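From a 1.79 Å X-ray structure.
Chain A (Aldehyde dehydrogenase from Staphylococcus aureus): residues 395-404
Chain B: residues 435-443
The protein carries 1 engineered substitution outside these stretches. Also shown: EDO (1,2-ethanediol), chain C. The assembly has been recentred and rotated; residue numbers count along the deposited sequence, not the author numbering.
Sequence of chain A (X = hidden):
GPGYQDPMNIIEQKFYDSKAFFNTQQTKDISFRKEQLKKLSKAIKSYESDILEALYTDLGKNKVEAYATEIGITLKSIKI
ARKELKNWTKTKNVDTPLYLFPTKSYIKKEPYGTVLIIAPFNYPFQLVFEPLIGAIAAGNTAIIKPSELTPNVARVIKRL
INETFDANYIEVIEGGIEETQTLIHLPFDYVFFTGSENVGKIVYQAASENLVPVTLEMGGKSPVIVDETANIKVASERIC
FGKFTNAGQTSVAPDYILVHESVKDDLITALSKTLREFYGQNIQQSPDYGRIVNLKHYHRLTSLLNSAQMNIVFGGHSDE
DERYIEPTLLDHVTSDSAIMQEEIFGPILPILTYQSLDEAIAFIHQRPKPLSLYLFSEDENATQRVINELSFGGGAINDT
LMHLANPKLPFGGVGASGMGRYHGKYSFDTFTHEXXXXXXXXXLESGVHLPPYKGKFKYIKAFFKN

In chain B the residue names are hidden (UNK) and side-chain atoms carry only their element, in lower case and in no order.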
# COMPACT_ATOMS: atom_id res chain seq x y z
N GLY A 395 -4.73 -16.28 8.26
CA GLY A 395 -5.03 -17.67 8.54
C GLY A 395 -5.94 -17.89 9.72
O GLY A 395 -6.72 -17.02 10.11
N ALA A 396 -5.85 -19.10 10.28
CA ALA A 396 -6.77 -19.52 11.32
C ALA A 396 -6.12 -20.58 12.20
O ALA A 396 -5.37 -21.42 11.70
CB ALA A 396 -8.07 -20.07 10.72
N ILE A 397 -6.40 -20.51 13.49
CA ILE A 397 -6.06 -21.56 14.44
C ILE A 397 -7.33 -22.35 14.71
O ILE A 397 -8.34 -21.79 15.15
CB ILE A 397 -5.47 -20.98 15.74
CG1 ILE A 397 -4.33 -20.00 15.44
CG2 ILE A 397 -4.99 -22.10 16.65
CD1 ILE A 397 -3.30 -20.52 14.45
N ASN A 398 -7.28 -23.65 14.42
CA ASN A 398 -8.41 -24.56 14.64
C ASN A 398 -9.62 -24.19 13.78
O ASN A 398 -10.77 -24.35 14.20
CB ASN A 398 -8.78 -24.65 16.12
CG ASN A 398 -7.76 -25.43 16.93
OD1 ASN A 398 -7.05 -26.28 16.40
ND2 ASN A 398 -7.68 -25.14 18.23
N ASP A 399 -9.36 -23.70 12.57
CA ASP A 399 -10.41 -23.45 11.59
C ASP A 399 -9.74 -23.29 10.23
O ASP A 399 -8.51 -23.23 10.13
CB ASP A 399 -11.25 -22.22 11.93
CG ASP A 399 -12.67 -22.30 11.40
OD1 ASP A 399 -13.01 -23.31 10.74
OD2 ASP A 399 -13.44 -21.35 11.64
N THR A 400 -10.56 -23.24 9.18
CA THR A 400 -10.08 -22.86 7.86
C THR A 400 -11.08 -21.93 7.20
O THR A 400 -12.28 -21.96 7.51
CB THR A 400 -9.83 -24.08 6.93
OG1 THR A 400 -11.07 -24.64 6.50
CG2 THR A 400 -8.98 -25.15 7.61
N LEU A 401 -10.57 -21.07 6.32
CA LEU A 401 -11.35 -20.23 5.41
C LEU A 401 -12.07 -19.06 6.10
O LEU A 401 -12.14 -17.97 5.53
CB LEU A 401 -12.36 -21.09 4.64
CG LEU A 401 -13.38 -20.39 3.73
CD1 LEU A 401 -12.70 -19.82 2.49
CD2 LEU A 401 -14.48 -21.35 3.33
N MET A 402 -12.58 -19.26 7.32
CA MET A 402 -13.50 -18.30 7.92
C MET A 402 -12.85 -16.97 8.31
O MET A 402 -13.58 -16.04 8.66
CB MET A 402 -14.18 -18.91 9.14
CG MET A 402 -15.15 -20.04 8.82
SD MET A 402 -16.29 -19.63 7.48
CE MET A 402 -17.41 -18.49 8.30
N HIS A 403 -11.52 -16.84 8.26
CA HIS A 403 -10.93 -15.54 8.56
C HIS A 403 -11.27 -14.51 7.49
O HIS A 403 -11.10 -13.31 7.74
CB HIS A 403 -9.41 -15.66 8.74
CG HIS A 403 -8.68 -16.12 7.52
ND1 HIS A 403 -8.89 -17.35 6.93
CD2 HIS A 403 -7.71 -15.51 6.78
CE1 HIS A 403 -8.10 -17.48 5.89
NE2 HIS A 403 -7.37 -16.38 5.77
N LEU A 404 -11.75 -14.94 6.33
CA LEU A 404 -12.25 -14.03 5.30
C LEU A 404 -13.64 -13.51 5.61
O LEU A 404 -14.07 -12.53 5.01
CB LEU A 404 -12.26 -14.73 3.94
CG LEU A 404 -10.99 -14.73 3.08
CD1 LEU A 404 -9.84 -15.41 3.81
CD2 LEU A 404 -11.26 -15.43 1.75
N UNK B 435 -1.23 -9.32 9.43
CA UNK B 435 -1.62 -10.70 9.19
C UNK B 435 -2.85 -11.02 10.04
O UNK B 435 -2.75 -11.21 11.25
c UNK B 435 0.96 -14.15 10.74
n UNK B 435 2.33 -14.73 10.86
c UNK B 435 -0.46 -11.64 9.51
c UNK B 435 -0.71 -13.10 9.18
c UNK B 435 0.57 -13.91 9.29
N UNK B 436 -4.01 -11.08 9.39
CA UNK B 436 -5.23 -11.45 10.08
C UNK B 436 -5.22 -12.93 10.41
O UNK B 436 -4.78 -13.76 9.61
c UNK B 436 -6.45 -11.14 9.21
o UNK B 436 -6.55 -9.76 8.94
N UNK B 437 -5.71 -13.27 11.60
CA UNK B 437 -5.95 -14.67 11.89
C UNK B 437 -7.05 -14.79 12.94
O UNK B 437 -7.28 -13.88 13.74
c UNK B 437 -4.68 -15.40 12.33
c UNK B 437 -3.22 -14.01 13.85
c UNK B 437 -4.05 -15.42 16.08
c UNK B 437 -4.54 -15.74 14.83
o UNK B 437 -2.65 -14.08 17.45
c UNK B 437 -3.14 -14.39 16.21
c UNK B 437 -4.14 -15.04 13.70
c UNK B 437 -2.72 -13.68 15.10
N UNK B 438 -7.73 -15.93 12.91
CA UNK B 438 -8.80 -16.21 13.85
C UNK B 438 -8.44 -17.44 14.67
O UNK B 438 -7.53 -18.20 14.34
c UNK B 438 -10.06 -17.58 12.14
c UNK B 438 -10.16 -16.42 13.14
c UNK B 438 -10.60 -15.15 12.45
c UNK B 438 -11.40 -18.07 11.64
N UNK B 439 -9.18 -17.61 15.76
CA UNK B 439 -9.15 -18.82 16.57
C UNK B 439 -10.58 -19.23 16.84
O UNK B 439 -11.42 -18.39 17.17
c UNK B 439 -8.54 -19.74 18.87
c UNK B 439 -8.82 -21.83 20.68
c UNK B 439 -9.69 -20.76 20.72
c UNK B 439 -7.80 -21.86 19.74
c UNK B 439 -9.55 -19.72 19.82
c UNK B 439 -8.39 -18.60 17.89
c UNK B 439 -7.67 -20.81 18.84
N UNK B 440 -10.87 -20.52 16.69
CA UNK B 440 -12.18 -21.05 17.06
C UNK B 440 -11.98 -22.33 17.85
O UNK B 440 -11.35 -23.28 17.37
c UNK B 440 -15.51 -22.44 14.05
c UNK B 440 -14.50 -21.65 16.21
c UNK B 440 -15.48 -21.35 15.10
c UNK B 440 -13.06 -21.31 15.83
n UNK B 440 -16.52 -22.16 12.99
N UNK B 441 -12.50 -22.34 19.08
CA UNK B 441 -12.33 -23.49 19.96
C UNK B 441 -12.89 -24.76 19.34
O UNK B 441 -13.97 -24.75 18.74
c UNK B 441 -13.01 -23.22 21.30
o UNK B 441 -13.08 -24.40 22.09
N UNK B 442 -12.14 -25.85 19.47
CA UNK B 442 -12.60 -27.16 19.03
C UNK B 442 -13.51 -27.84 20.06
O UNK B 442 -14.10 -28.87 19.74
c UNK B 442 -10.53 -27.47 17.66
c UNK B 442 -11.42 -28.08 18.73
o UNK B 442 -10.66 -28.31 19.93
N UNK B 443 -13.61 -27.29 21.27
CA UNK B 443 -14.58 -27.81 22.23
C UNK B 443 -16.00 -27.42 21.88
O UNK B 443 -16.94 -28.07 22.36
n UNK B 443 -11.43 -28.54 27.67
n UNK B 443 -9.40 -27.55 27.23
c UNK B 443 -10.68 -27.71 26.94
c UNK B 443 -12.80 -27.49 24.06
n UNK B 443 -11.23 -27.04 25.93
c UNK B 443 -14.25 -27.30 23.64
c UNK B 443 -12.63 -27.15 25.54
C1 EDO C . -9.86 -25.33 21.61
O1 EDO C . -9.11 -25.06 20.42
C2 EDO C . -9.23 -24.63 22.80
O2 EDO C . -10.27 -23.99 23.55
O HOH W 1 -15.62 -23.94 10.43

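Position 435 carries four carbons in a row ending in a nitrogen, a chain that makes no contact with the chain A stretch; the unbranched run and terminal amine identify lysine, K435(B).

Position 436 has one carbon and one oxygen, touching nothing in the chain A stretch, which is serine. The side chain of S436(B) is directed sideways, and the bond to chain A comes from its backbone: G395(A) N donates to S436(B) O at 2.9 Å.

At position 437 one carbon leads to a six-carbon ring bearing an oxygen, with I397(A) beside the ring, hence tyrosine. The CA-to-CB bond of Y437(B) points to the same sheet face as that of I397(A), though the end of the side chain leads away; CD2 is 4.3 Å from I397(A) CG1. Its CA approaches G395(A) O to 3.0 Å, with 145° at the hydrogen, a CA-H...O contact.

Position 438 shows four carbons, forked at the first, one arm two carbons long, reaching A396(A), M402(A) and H403(A). This pattern is isoleucine. I438(B) buries more area here than any other residue of the two stretches: CG1 sits 3.5 Å from A396(A) CB, while CD1 reaches M402(A) CB at 3.8 Å and H403(A) N at 3.6 Å.

One carbon and a six-carbon ring without a heteroatom, touching I397(A) and N398(A), make position 439 phenylalanine. I397(A) CG2 meets the ring edge of F439(B), 3.7 Å from CD1, and N398(A) ND2 lies 3.6 Å from CE1.

Position 440 again has four carbons in a row ending in nitrogen, its end near the carboxylate of D399(A): lysine. K440(B) NZ forms a salt bridge with D399(A) OD2 at 3.5 Å. A water reinforces it, donating to D399(A) OD1 at 2.7 Å and accepting from K440(B) NZ at 3.2 Å.

Position 441 bears one carbon and one oxygen, with no contact with the chain A stretch. This is serine; S441(B) OG hydrogen-bonds to EDO O2 at 3.2 Å.

At position 442 the first carbon, carrying one oxygen and one carbon beside N398(A), indicates threonine. T442(B) CG2 packs 3.5 Å from N398(A) CG.

Position 443 has three carbons, a nitrogen, then a carbon with two more nitrogens, without contact with the chain A stretch: arginine, R443(B).

The contact is a parallel strand pairing, G395(A), A396(A) and I397(A) opposite Y437(B), I438(B) and F439(B). Chain A uses the N and O of alternate residues: besides the first bond, I438(B) N donates to G395(A) O (3.2 Å), I397(A) N to I438(B) O (2.7 Å, 173°) and K440(B) N to I397(A) O (3.2 Å). Apolar packing covers both faces, and the salt bridge adds a charged contact beyond the paired residues.

Chain B 435-443: KSYIFKSTR
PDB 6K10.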